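Local coordinates for protein-glutamine gamma-glutamyltransferase 2 (Pagrus major, PDB 1G0D) that probably catalyses the calcium-dependent joining of peptide-bound glutamine to primary amines, including the side chains of protein lysines, and so cross-links or aminates proteins, at residues H55-L60 against I70-K74; R235-P239 against T514-R520; S340-L344 against G369-V373; A603-F607 against V645-L649. Numbering follows the deposited sequence.

Contact 1 of 4, residues H55-L60 against I70-K74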
loop_
_atom_site.group_PDB
_atom_site.type_symbol
_atom_site.label_atom_id
_atom_site.label_comp_id
_atom_site.label_asym_id
_atom_site.label_seq_id
_atom_site.Cartn_x
_atom_site.Cartn_y
_atom_site.Cartn_z
ATOM N N HIS A 55 -17.939 32.436 -35.523
ATOM C CA HIS A 55 -18.018 31.052 -35.114
ATOM C C HIS A 55 -17.236 30.821 -33.839
ATOM O O HIS A 55 -16.437 31.649 -33.469
ATOM C CB HIS A 55 -17.491 30.168 -36.247
ATOM C CG HIS A 55 -15.997 30.126 -36.344
ATOM N ND1 HIS A 55 -15.238 31.239 -36.625
ATOM C CD2 HIS A 55 -15.117 29.114 -36.152
ATOM C CE1 HIS A 55 -13.956 30.921 -36.594
ATOM N NE2 HIS A 55 -13.855 29.636 -36.309
ATOM N N LEU A 56 -17.482 29.702 -33.155
ATOM C CA LEU A 56 -16.751 29.387 -31.914
ATOM C C LEU A 56 -15.450 28.614 -32.194
ATOM O O LEU A 56 -15.347 27.834 -33.150
ATOM C CB LEU A 56 -17.616 28.571 -30.914
ATOM C CG LEU A 56 -18.854 29.175 -30.235
ATOM C CD1 LEU A 56 -19.379 28.263 -29.131
ATOM C CD2 LEU A 56 -18.505 30.525 -29.695
ATOM N N GLU A 57 -14.470 28.852 -31.323
ATOM C CA GLU A 57 -13.152 28.245 -31.386
ATOM C C GLU A 57 -12.801 27.807 -29.963
ATOM O O GLU A 57 -13.066 28.527 -28.995
ATOM C CB GLU A 57 -12.153 29.279 -31.876
ATOM C CG GLU A 57 -10.970 28.690 -32.534
ATOM C CD GLU A 57 -11.315 28.203 -33.906
ATOM O OE1 GLU A 57 -11.572 29.054 -34.776
ATOM O OE2 GLU A 57 -11.340 26.970 -34.119
ATOM N N LEU A 58 -12.213 26.626 -29.822
ATOM C CA LEU A 58 -11.861 26.136 -28.481
ATOM C C LEU A 58 -10.402 25.724 -28.349
ATOM O O LEU A 58 -9.902 24.915 -29.135
ATOM C CB LEU A 58 -12.734 24.927 -28.098
ATOM C CG LEU A 58 -13.997 25.175 -27.265
ATOM C CD1 LEU A 58 -14.951 25.990 -28.109
ATOM C CD2 LEU A 58 -14.646 23.866 -26.824
ATOM N N VAL A 59 -9.716 26.281 -27.360
ATOM C CA VAL A 59 -8.341 25.878 -27.134
ATOM C C VAL A 59 -8.093 25.584 -25.661
ATOM O O VAL A 59 -8.552 26.306 -24.777
ATOM C CB VAL A 59 -7.339 26.909 -27.699
ATOM C CG1 VAL A 59 -8.005 28.211 -27.865
ATOM C CG2 VAL A 59 -6.106 26.996 -26.828
ATOM N N LEU A 60 -7.377 24.488 -25.427
ATOM C CA LEU A 60 -7.058 24.019 -24.098
ATOM C C LEU A 60 -5.654 24.385 -23.649
ATOM O O LEU A 60 -4.734 24.404 -24.444
ATOM C CB LEU A 60 -7.196 22.509 -24.079
ATOM C CG LEU A 60 -8.566 21.865 -24.273
ATOM C CD1 LEU A 60 -8.379 20.431 -24.677
ATOM C CD2 LEU A 60 -9.341 21.926 -22.975
ATOM N N ILE A 70 -3.665 22.831 -26.547
ATOM C CA ILE A 70 -4.351 22.044 -27.530
ATOM C C ILE A 70 -5.492 22.814 -28.139
ATOM O O ILE A 70 -6.334 23.334 -27.419
ATOM C CB ILE A 70 -4.911 20.783 -26.850
ATOM C CG1 ILE A 70 -3.770 20.044 -26.162
ATOM C CG2 ILE A 70 -5.578 19.881 -27.849
ATOM C CD1 ILE A 70 -4.209 18.979 -25.181
ATOM N N LYS A 71 -5.516 22.888 -29.463
ATOM C CA LYS A 71 -6.624 23.547 -30.155
ATOM C C LYS A 71 -7.587 22.424 -30.474
ATOM O O LYS A 71 -7.268 21.560 -31.275
ATOM C CB LYS A 71 -6.154 24.214 -31.452
ATOM C CG LYS A 71 -5.314 25.471 -31.196
ATOM C CD LYS A 71 -4.683 26.078 -32.465
ATOM C CE LYS A 71 -3.151 25.886 -32.548
ATOM N NZ LYS A 71 -2.415 26.270 -31.296
ATOM N N VAL A 72 -8.746 22.417 -29.828
ATOM C CA VAL A 72 -9.746 21.384 -30.045
ATOM C C VAL A 72 -10.521 21.470 -31.403
ATOM O O VAL A 72 -11.117 22.508 -31.734
ATOM C CB VAL A 72 -10.723 21.408 -28.856
ATOM C CG1 VAL A 72 -11.784 20.363 -29.009
ATOM C CG2 VAL A 72 -9.958 21.157 -27.592
ATOM N N GLN A 73 -10.499 20.367 -32.174
ATOM C CA GLN A 73 -11.177 20.235 -33.474
ATOM C C GLN A 73 -12.662 20.585 -33.485
ATOM O O GLN A 73 -13.351 20.444 -32.485
ATOM C CB GLN A 73 -11.057 18.805 -33.972
ATOM C CG GLN A 73 -9.687 18.359 -34.439
ATOM C CD GLN A 73 -9.671 16.852 -34.713
ATOM O OE1 GLN A 73 -9.206 16.388 -35.763
ATOM N NE2 GLN A 73 -10.205 16.079 -33.764
ATOM N N LYS A 74 -13.163 20.967 -34.655
ATOM C CA LYS A 74 -14.558 21.374 -34.802
ATOM C C LYS A 74 -15.564 20.246 -34.917
ATOM O O LYS A 74 -16.769 20.447 -34.659
ATOM C CB LYS A 74 -14.721 22.329 -35.985
ATOM C CG LYS A 74 -15.718 23.482 -35.711
ATOM C CD LYS A 74 -15.086 24.617 -34.899
ATOM C CE LYS A 74 -14.003 25.353 -35.691
ATOM N NZ LYS A 74 -13.449 26.483 -34.902
HETATM O O HOH W 1 -11.843 24.807 -32.000
#

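Contact 2 of 4, residues R235-P239 against T514-R520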
loop_
_atom_site.group_PDB
_atom_site.type_symbol
_atom_site.label_atom_id
_atom_site.label_comp_id
_atom_site.label_asym_id
_atom_site.label_seq_id
_atom_site.Cartn_x
_atom_site.Cartn_y
_atom_site.Cartn_z
ATOM N N ARG A 235 11.790 5.205 8.388
ATOM C CA ARG A 235 12.536 4.969 9.616
ATOM C C ARG A 235 12.217 3.520 9.954
ATOM O O ARG A 235 11.097 3.200 10.359
ATOM C CB ARG A 235 12.052 5.842 10.751
ATOM C CG ARG A 235 12.839 5.640 12.048
ATOM C CD ARG A 235 14.018 6.590 12.040
ATOM N NE ARG A 235 14.225 7.209 13.336
ATOM C CZ ARG A 235 14.807 8.392 13.507
ATOM N NH1 ARG A 235 14.953 8.874 14.725
ATOM N NH2 ARG A 235 15.243 9.094 12.466
ATOM N N TRP A 236 13.210 2.651 9.792
ATOM C CA TRP A 236 13.029 1.244 10.015
ATOM C C TRP A 236 13.147 0.778 11.435
ATOM O O TRP A 236 12.827 -0.378 11.724
ATOM C CB TRP A 236 13.947 0.482 9.059
ATOM C CG TRP A 236 13.639 0.941 7.629
ATOM C CD1 TRP A 236 14.273 1.933 6.951
ATOM C CD2 TRP A 236 12.486 0.582 6.816
ATOM N NE1 TRP A 236 13.588 2.232 5.777
ATOM C CE2 TRP A 236 12.495 1.422 5.679
ATOM C CE3 TRP A 236 11.455 -0.356 6.951
ATOM C CZ2 TRP A 236 11.522 1.350 4.690
ATOM C CZ3 TRP A 236 10.487 -0.426 5.955
ATOM C CH2 TRP A 236 10.533 0.426 4.842
ATOM N N GLU A 237 13.588 1.669 12.330
ATOM C CA GLU A 237 13.654 1.313 13.745
ATOM C C GLU A 237 13.284 2.384 14.742
ATOM O O GLU A 237 13.580 3.582 14.601
ATOM C CB GLU A 237 14.991 0.670 14.147
ATOM C CG GLU A 237 14.785 -0.632 14.945
ATOM C CD GLU A 237 15.983 -1.034 15.740
ATOM O OE1 GLU A 237 17.061 -0.468 15.489
ATOM O OE2 GLU A 237 15.848 -1.914 16.612
ATOM N N GLU A 238 12.635 1.827 15.765
ATOM C CA GLU A 238 11.984 2.427 16.917
ATOM C C GLU A 238 12.187 3.826 17.480
ATOM O O GLU A 238 11.185 4.503 17.714
ATOM C CB GLU A 238 11.958 1.384 18.014
ATOM C CG GLU A 238 11.819 1.917 19.334
ATOM C CD GLU A 238 13.128 1.886 20.015
ATOM O OE1 GLU A 238 13.514 2.980 20.466
ATOM O OE2 GLU A 238 13.761 0.789 20.088
ATOM N N PRO A 239 13.407 4.289 17.772
ATOM C CA PRO A 239 13.277 5.688 18.277
ATOM C C PRO A 239 12.829 6.639 17.127
ATOM O O PRO A 239 13.648 7.136 16.358
ATOM C CB PRO A 239 14.664 6.025 18.802
ATOM C CG PRO A 239 15.567 5.043 18.106
ATOM C CD PRO A 239 14.779 3.786 17.784
ATOM N N THR A 514 12.174 -7.347 14.773
ATOM C CA THR A 514 11.324 -6.314 14.156
ATOM C C THR A 514 10.760 -6.969 12.909
ATOM O O THR A 514 11.329 -7.961 12.418
ATOM C CB THR A 514 12.073 -5.046 13.702
ATOM O OG1 THR A 514 12.968 -5.365 12.634
ATOM C CG2 THR A 514 12.828 -4.435 14.840
ATOM N N TYR A 515 9.657 -6.447 12.374
ATOM C CA TYR A 515 9.108 -7.100 11.192
ATOM C C TYR A 515 10.158 -7.164 10.100
ATOM O O TYR A 515 10.248 -8.183 9.429
ATOM C CB TYR A 515 7.812 -6.434 10.700
ATOM C CG TYR A 515 7.961 -5.410 9.614
ATOM C CD1 TYR A 515 8.182 -4.070 9.921
ATOM C CD2 TYR A 515 7.804 -5.755 8.276
ATOM C CE1 TYR A 515 8.233 -3.084 8.921
ATOM C CE2 TYR A 515 7.855 -4.760 7.244
ATOM C CZ TYR A 515 8.069 -3.431 7.589
ATOM O OH TYR A 515 8.116 -2.449 6.622
ATOM N N ASN A 516 10.978 -6.123 9.930
ATOM C CA ASN A 516 11.996 -6.216 8.886
ATOM C C ASN A 516 13.237 -6.980 9.288
ATOM O O ASN A 516 14.332 -6.706 8.815
ATOM C CB ASN A 516 12.397 -4.859 8.273
ATOM C CG ASN A 516 12.752 -3.812 9.274
ATOM O OD1 ASN A 516 13.639 -3.016 9.021
ATOM N ND2 ASN A 516 12.063 -3.759 10.374
ATOM N N SER A 517 13.047 -7.973 10.147
ATOM C CA SER A 517 14.137 -8.822 10.590
ATOM C C SER A 517 15.356 -8.164 11.262
ATOM O O SER A 517 16.486 -8.612 11.091
ATOM C CB SER A 517 14.580 -9.664 9.398
ATOM O OG SER A 517 13.658 -10.713 9.201
ATOM N N LEU A 518 15.138 -7.115 12.033
ATOM C CA LEU A 518 16.234 -6.472 12.727
ATOM C C LEU A 518 16.281 -7.102 14.099
ATOM O O LEU A 518 15.413 -6.858 14.925
ATOM C CB LEU A 518 15.966 -4.985 12.880
ATOM C CG LEU A 518 16.907 -3.913 12.346
ATOM C CD1 LEU A 518 17.631 -4.384 11.142
ATOM C CD2 LEU A 518 16.114 -2.702 12.010
ATOM N N ARG A 519 17.294 -7.922 14.330
ATOM C CA ARG A 519 17.509 -8.597 15.603
ATOM C C ARG A 519 17.645 -7.570 16.731
ATOM O O ARG A 519 18.343 -6.564 16.580
ATOM C CB ARG A 519 18.765 -9.440 15.493
ATOM C CG ARG A 519 18.868 -10.521 16.533
ATOM C CD ARG A 519 20.288 -11.132 16.578
ATOM N NE ARG A 519 21.333 -10.151 16.901
ATOM C CZ ARG A 519 22.413 -9.913 16.145
ATOM N NH1 ARG A 519 22.608 -10.587 15.004
ATOM N NH2 ARG A 519 23.297 -8.991 16.531
ATOM N N ARG A 520 16.960 -7.817 17.847
ATOM C CA ARG A 520 16.991 -6.891 18.968
ATOM C C ARG A 520 17.510 -7.483 20.262
ATOM O O ARG A 520 18.725 -7.512 20.494
ATOM C CB ARG A 520 15.609 -6.303 19.183
ATOM C CG ARG A 520 15.415 -5.057 18.332
ATOM C CD ARG A 520 14.007 -4.564 18.309
ATOM N NE ARG A 520 13.629 -3.917 19.545
ATOM C CZ ARG A 520 13.850 -2.633 19.785
ATOM N NH1 ARG A 520 13.480 -2.093 20.938
ATOM N NH2 ARG A 520 14.458 -1.894 18.868
#

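Contact 3 of 4, residues S340-L344 against G369-V373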
loop_
_atom_site.group_PDB
_atom_site.type_symbol
_atom_site.label_atom_id
_atom_site.label_comp_id
_atom_site.label_asym_id
_atom_site.label_seq_id
_atom_site.Cartn_x
_atom_site.Cartn_y
_atom_site.Cartn_z
ATOM N N SER A 340 -2.154 -1.688 -19.413
ATOM C CA SER A 340 -1.593 -2.446 -20.497
ATOM C C SER A 340 -0.177 -1.901 -20.748
ATOM O O SER A 340 0.094 -0.696 -20.606
ATOM C CB SER A 340 -2.465 -2.290 -21.727
ATOM O OG SER A 340 -2.253 -1.030 -22.315
ATOM N N ARG A 341 0.726 -2.791 -21.129
ATOM C CA ARG A 341 2.119 -2.412 -21.340
ATOM C C ARG A 341 2.494 -2.382 -22.795
ATOM O O ARG A 341 3.115 -3.304 -23.320
ATOM C CB ARG A 341 3.068 -3.375 -20.603
ATOM C CG ARG A 341 2.933 -3.364 -19.106
ATOM C CD ARG A 341 3.225 -1.988 -18.514
ATOM N NE ARG A 341 4.587 -1.516 -18.751
ATOM C CZ ARG A 341 5.661 -1.899 -18.061
ATOM N NH1 ARG A 341 6.857 -1.405 -18.357
ATOM N NH2 ARG A 341 5.541 -2.780 -17.088
ATOM N N GLU A 342 2.123 -1.306 -23.452
ATOM C CA GLU A 342 2.453 -1.177 -24.840
ATOM C C GLU A 342 3.953 -0.965 -25.024
ATOM O O GLU A 342 4.481 -1.065 -26.128
ATOM C CB GLU A 342 1.648 -0.034 -25.407
ATOM C CG GLU A 342 0.182 -0.328 -25.369
ATOM C CD GLU A 342 -0.587 0.487 -26.379
ATOM O OE1 GLU A 342 -1.833 0.515 -26.268
ATOM O OE2 GLU A 342 0.050 1.103 -27.271
ATOM N N ASP A 343 4.654 -0.685 -23.935
ATOM C CA ASP A 343 6.096 -0.486 -24.027
ATOM C C ASP A 343 6.895 -1.799 -24.005
ATOM O O ASP A 343 8.117 -1.769 -24.060
ATOM C CB ASP A 343 6.575 0.438 -22.892
ATOM C CG ASP A 343 6.292 -0.118 -21.508
ATOM O OD1 ASP A 343 5.217 -0.712 -21.311
ATOM O OD2 ASP A 343 7.144 0.050 -20.610
ATOM N N LEU A 344 6.214 -2.938 -23.935
ATOM C CA LEU A 344 6.889 -4.223 -23.882
ATOM C C LEU A 344 6.206 -5.258 -24.765
ATOM O O LEU A 344 5.095 -5.061 -25.241
ATOM C CB LEU A 344 6.900 -4.795 -22.456
ATOM C CG LEU A 344 6.870 -3.997 -21.154
ATOM C CD1 LEU A 344 6.417 -4.903 -20.011
ATOM C CD2 LEU A 344 8.231 -3.420 -20.865
ATOM N N GLY A 369 9.510 -1.239 -10.214
ATOM C CA GLY A 369 8.394 -1.257 -11.132
ATOM C C GLY A 369 8.108 0.022 -11.883
ATOM O O GLY A 369 8.785 1.009 -11.681
ATOM N N PRO A 370 7.054 0.053 -12.714
ATOM C CA PRO A 370 6.098 -1.034 -12.952
ATOM C C PRO A 370 6.617 -2.282 -13.623
ATOM O O PRO A 370 7.125 -2.233 -14.736
ATOM C CB PRO A 370 5.011 -0.365 -13.778
ATOM C CG PRO A 370 5.692 0.669 -14.462
ATOM C CD PRO A 370 6.729 1.217 -13.534
ATOM N N CYS A 371 6.447 -3.413 -12.938
ATOM C CA CYS A 371 6.882 -4.720 -13.432
ATOM C C CYS A 371 5.714 -5.702 -13.613
ATOM O O CYS A 371 4.978 -5.982 -12.683
ATOM C CB CYS A 371 7.906 -5.349 -12.457
ATOM S SG CYS A 371 8.397 -7.000 -12.987
ATOM N N PRO A 372 5.555 -6.264 -14.817
ATOM C CA PRO A 372 4.463 -7.205 -15.018
ATOM C C PRO A 372 4.482 -8.337 -14.027
ATOM O O PRO A 372 5.473 -9.033 -13.926
ATOM C CB PRO A 372 4.716 -7.724 -16.424
ATOM C CG PRO A 372 5.404 -6.579 -17.116
ATOM C CD PRO A 372 6.338 -6.083 -16.054
ATOM N N VAL A 373 3.407 -8.537 -13.289
ATOM C CA VAL A 373 3.357 -9.680 -12.386
ATOM C C VAL A 373 3.498 -10.990 -13.219
ATOM O O VAL A 373 3.897 -12.037 -12.704
ATOM C CB VAL A 373 2.021 -9.740 -11.657
ATOM C CG1 VAL A 373 1.952 -10.978 -10.811
ATOM C CG2 VAL A 373 1.837 -8.512 -10.840
#

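Contact 4 of 4, residues A603-F607 against V645-L649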
loop_
_atom_site.group_PDB
_atom_site.type_symbol
_atom_site.label_atom_id
_atom_site.label_comp_id
_atom_site.label_asym_id
_atom_site.label_seq_id
_atom_site.Cartn_x
_atom_site.Cartn_y
_atom_site.Cartn_z
ATOM N N ALA A 603 -19.566 8.528 18.819
ATOM C CA ALA A 603 -18.810 7.288 18.678
ATOM C C ALA A 603 -18.135 7.039 20.021
ATOM O O ALA A 603 -17.654 7.971 20.676
ATOM C CB ALA A 603 -17.755 7.438 17.565
ATOM N N TYR A 604 -18.085 5.768 20.402
ATOM C CA TYR A 604 -17.545 5.333 21.680
ATOM C C TYR A 604 -16.463 4.285 21.562
ATOM O O TYR A 604 -16.701 3.211 21.023
ATOM C CB TYR A 604 -18.661 4.726 22.519
ATOM C CG TYR A 604 -19.760 5.695 22.840
ATOM C CD1 TYR A 604 -20.848 5.849 21.992
ATOM C CD2 TYR A 604 -19.688 6.503 23.977
ATOM C CE1 TYR A 604 -21.838 6.796 22.265
ATOM C CE2 TYR A 604 -20.664 7.445 24.258
ATOM C CZ TYR A 604 -21.736 7.596 23.400
ATOM O OH TYR A 604 -22.673 8.576 23.657
ATOM N N VAL A 605 -15.282 4.565 22.091
ATOM C CA VAL A 605 -14.228 3.568 22.037
ATOM C C VAL A 605 -13.797 3.237 23.465
ATOM O O VAL A 605 -13.786 4.102 24.333
ATOM C CB VAL A 605 -13.060 4.061 21.127
ATOM C CG1 VAL A 605 -12.951 5.555 21.199
ATOM C CG2 VAL A 605 -11.787 3.333 21.458
ATOM N N SER A 606 -13.491 1.967 23.710
ATOM C CA SER A 606 -13.115 1.519 25.045
ATOM C C SER A 606 -12.290 0.229 25.077
ATOM O O SER A 606 -12.460 -0.633 24.230
ATOM C CB SER A 606 -14.392 1.274 25.844
ATOM O OG SER A 606 -14.718 -0.111 25.888
ATOM N N PHE A 607 -11.409 0.084 26.063
ATOM C CA PHE A 607 -10.615 -1.145 26.205
ATOM C C PHE A 607 -10.129 -1.303 27.640
ATOM O O PHE A 607 -10.363 -0.446 28.479
ATOM C CB PHE A 607 -9.442 -1.197 25.177
ATOM C CG PHE A 607 -8.140 -0.567 25.643
ATOM C CD1 PHE A 607 -7.087 -1.364 26.084
ATOM C CD2 PHE A 607 -7.938 0.814 25.555
ATOM C CE1 PHE A 607 -5.853 -0.806 26.426
ATOM C CE2 PHE A 607 -6.709 1.385 25.894
ATOM C CZ PHE A 607 -5.662 0.562 26.331
ATOM N N VAL A 645 -10.391 1.753 29.900
ATOM C CA VAL A 645 -10.320 3.101 29.332
ATOM C C VAL A 645 -11.555 3.322 28.510
ATOM O O VAL A 645 -12.043 2.401 27.862
ATOM C CB VAL A 645 -9.142 3.244 28.388
ATOM C CG1 VAL A 645 -8.676 4.664 28.366
ATOM C CG2 VAL A 645 -8.044 2.340 28.816
ATOM N N SER A 646 -12.076 4.535 28.515
ATOM C CA SER A 646 -13.283 4.785 27.739
ATOM C C SER A 646 -13.461 6.234 27.369
ATOM O O SER A 646 -13.628 7.061 28.259
ATOM C CB SER A 646 -14.525 4.339 28.517
ATOM O OG SER A 646 -14.283 3.137 29.242
ATOM N N VAL A 647 -13.417 6.531 26.062
ATOM C CA VAL A 647 -13.628 7.894 25.539
ATOM C C VAL A 647 -14.787 7.874 24.549
ATOM O O VAL A 647 -15.410 6.819 24.297
ATOM C CB VAL A 647 -12.452 8.445 24.724
ATOM C CG1 VAL A 647 -11.523 9.196 25.606
ATOM C CG2 VAL A 647 -11.757 7.323 23.979
ATOM N N LYS A 648 -15.061 9.054 23.989
ATOM C CA LYS A 648 -16.093 9.213 22.998
ATOM C C LYS A 648 -15.874 10.540 22.334
ATOM O O LYS A 648 -15.287 11.432 22.911
ATOM C CB LYS A 648 -17.468 9.146 23.630
ATOM C CG LYS A 648 -17.587 9.864 24.914
ATOM C CD LYS A 648 -18.129 11.234 24.678
ATOM C CE LYS A 648 -18.915 11.680 25.877
ATOM N NZ LYS A 648 -19.813 10.595 26.397
ATOM N N LEU A 649 -16.351 10.659 21.108
ATOM C CA LEU A 649 -16.181 11.865 20.300
ATOM C C LEU A 649 -17.518 12.125 19.593
ATOM O O LEU A 649 -18.256 11.189 19.303
ATOM C CB LEU A 649 -15.113 11.585 19.231
ATOM C CG LEU A 649 -14.080 12.593 18.692
ATOM C CD1 LEU A 649 -13.526 12.063 17.364
ATOM C CD2 LEU A 649 -14.678 13.981 18.495
HETATM O O HOH W 2 -22.656 10.844 25.187
#

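Contact 1 of 4, residues H55-L60 against I70-K74
Antiparallel strand pairing at the edge of a sheet joins these segments, the two arms of a beta hairpin in the N-terminal domain. The backbones are tightest at one end: Leu60 N gives a hydrogen bond to Ile70 O (2.5 Å), and Ile70 N returns one to Leu60 O (2.8 Å). At the next pair, Val59 and Lys71, the CA atoms stand 4.2 Å apart and Val59 CA makes a CA-H...O contact with Ile70 O (3.3 Å). Strand 68-72 is an edge strand of its sheet in this N-terminal beta-sandwich, whereas strand 55-62 bonds on its other side to strand 106-115. Leu58, Leu60, Ile70 and Val72 share the face turned inward; Leu60 CD1 meets Val72 CG2 at 3.4 Å, while Trp82 packs on Leu60, Ile70 and Val72, and Phe84 on Leu58. Beyond Val72 the chains part, and a water bridges the gap, accepting from Leu58 N (2.9 Å) and lying 2.4 Å from Val72 O. Lys74 then reaches back, its NZ forming a very short salt bridge with Glu57 OE2 (2.3 Å) and a hydrogen bond to Leu56 O (2.9 Å). Glu57 OE1 in turn accepts from His55 NE2 at 2.8 Å.

Contact 2 of 4, residues R235-P239 against T514-R520
Arg520 is the polar hub, its guanidinium meeting two consecutive carboxylates in a salt-bridge network. Its NH2 donates to Glu237 OE2 at 2.6 Å, while NH1 and NH2 both reach Glu238 OE2, each at 3.0 Å. Both acceptors lie at the guanidinium edge, near its plane, where the N-H groups point. The charge is shared further: Glu237 OE2 also pairs with Arg324. Inward from this cluster the contact turns apolar, with Glu237 CG resting 3.8 Å from Leu518 CD2. Next comes Trp236, whose CB lies 3.5 Å from Asn516 OD1; the Tyr515 OH lies at the edge of the Trp236 ring, 3.2 Å from Trp236 CZ3. Tyr515 is important for catalytic activity; its side chain is about 3 Å from that of the active-site Cys272 and about 5 Å from that of His332, so this end of the contact borders the catalytic centre. The segment carrying it is folded by a type I beta turn from Thr514 to Ser517, closed by Ser517 N to Thr514 O (2.8 Å) and braced by Leu518 N to Thr514 OG1 (2.9 Å). The Tyr515 ring stacks with Phe331 and meets Trp273 edge-to-face. That turn follows strand 502-513, in the sheet of the first C-terminal barrel, and the facing loop runs from strand 232-234 to helix 253-261 of the catalytic core.

Contact 3 of 4, residues S340-L344 against G369-V373
In the transglutaminase core, the connection between two neighbouring sheet strands, 329-339 and 350-355, here folds back over an edge strand, 368-372. Arg341 does most of the reaching. Its chi1, chi2 and chi3 are all m, a curled conformation that brings the guanidinium round to two partners at once. On one side, NE and NH1 donate to Asp343 OD1 (2.8 Å) and Asp343 OD2 (2.7 Å), a salt bridge within the segment that clamps the type I turn from Arg341 to Leu344; Asp343 holds its p rotamer to meet it. On the other, Arg341 NH2 gives a weak hydrogen bond to Pro370 O (2.9 Å), with Pro370 CB over one face of the guanidinium. Gln352, on strand 350-355, accepts a further bond from NH2. Pro370 follows a cis peptide bond, and Gly369 before it has backbone angles at which a side chain would clash with the preceding carbonyl. Pro372 is at the N-cap position of helix 373-378. Cys371 points away from the turn, its side chain about 8 Å from that of catalytic Asp355. Leu344, with chi1 at -28°, lies off the usual wells, and its CD1 touches Pro372 CG at 3.5 Å.

Contact 4 of 4, residues A603-F607 against V645-L649
Val645, Phe607 and Val647 form the apolar side of a strand pair in an immunoglobulin-like beta-sandwich, here the C-terminal domain. Val645, with the largest area buried by the contact (79 Å²), and Phe607 (57 Å²) face each other as a hydrogen-bonded antiparallel pair: Val645 N donates to Phe607 O at 2.6 Å and Phe607 N to Val645 O at 3.0 Å. On the inner face Phe607 CE2 packs 3.4 Å from Val645 CG2, and the ring also meets Phe665 of the opposing sheet. Val647 and its partner Val605 (52 Å² each), the next hydrogen-bonded pair, extend this layer: Val605 CG1 lies 3.5 Å from Val647 CG2, and Phe620 lies against both residues. Ala603 and Leu649 complete the register with reciprocal bonds of 3.0 Å between N and O. Strand 601-608 is central in its sheet, bonding to strand 588-590 on its other side, while strand 644-651 forms an edge. Tyr604 belongs to the other, more exposed face, opposite Lys648 in a non-hydrogen-bonded pair. Its ring lies along the lysine's aliphatic part, CD2 being 3.5 Å from Lys648 CB, and a water sits 2.7 Å from Tyr604 OH and accepts from Lys648 NZ at 3.1 Å.

The four contacts illustrate how chemistry follows position in a multidomain chain. Contacts 1 and 4 are both antiparallel pairs at sheet edges of terminal beta-sandwiches, about 58 Å apart between centres; backbone bonds carry them, apolar residues line the inner face, and charged side chains stay outside. They differ in connection, contact 1 being a hairpin and contact 4 joining segments with 37 residues between them. In contacts 2 and 3 side chains do the bonding: contact 2 joins two loops, contact 3 sets a loop against an edge strand. Contact 3, the most buried, stays within the catalytic core and is nested along the chain inside the loop closed by contact 2, which instead joins core to barrel beside the active site.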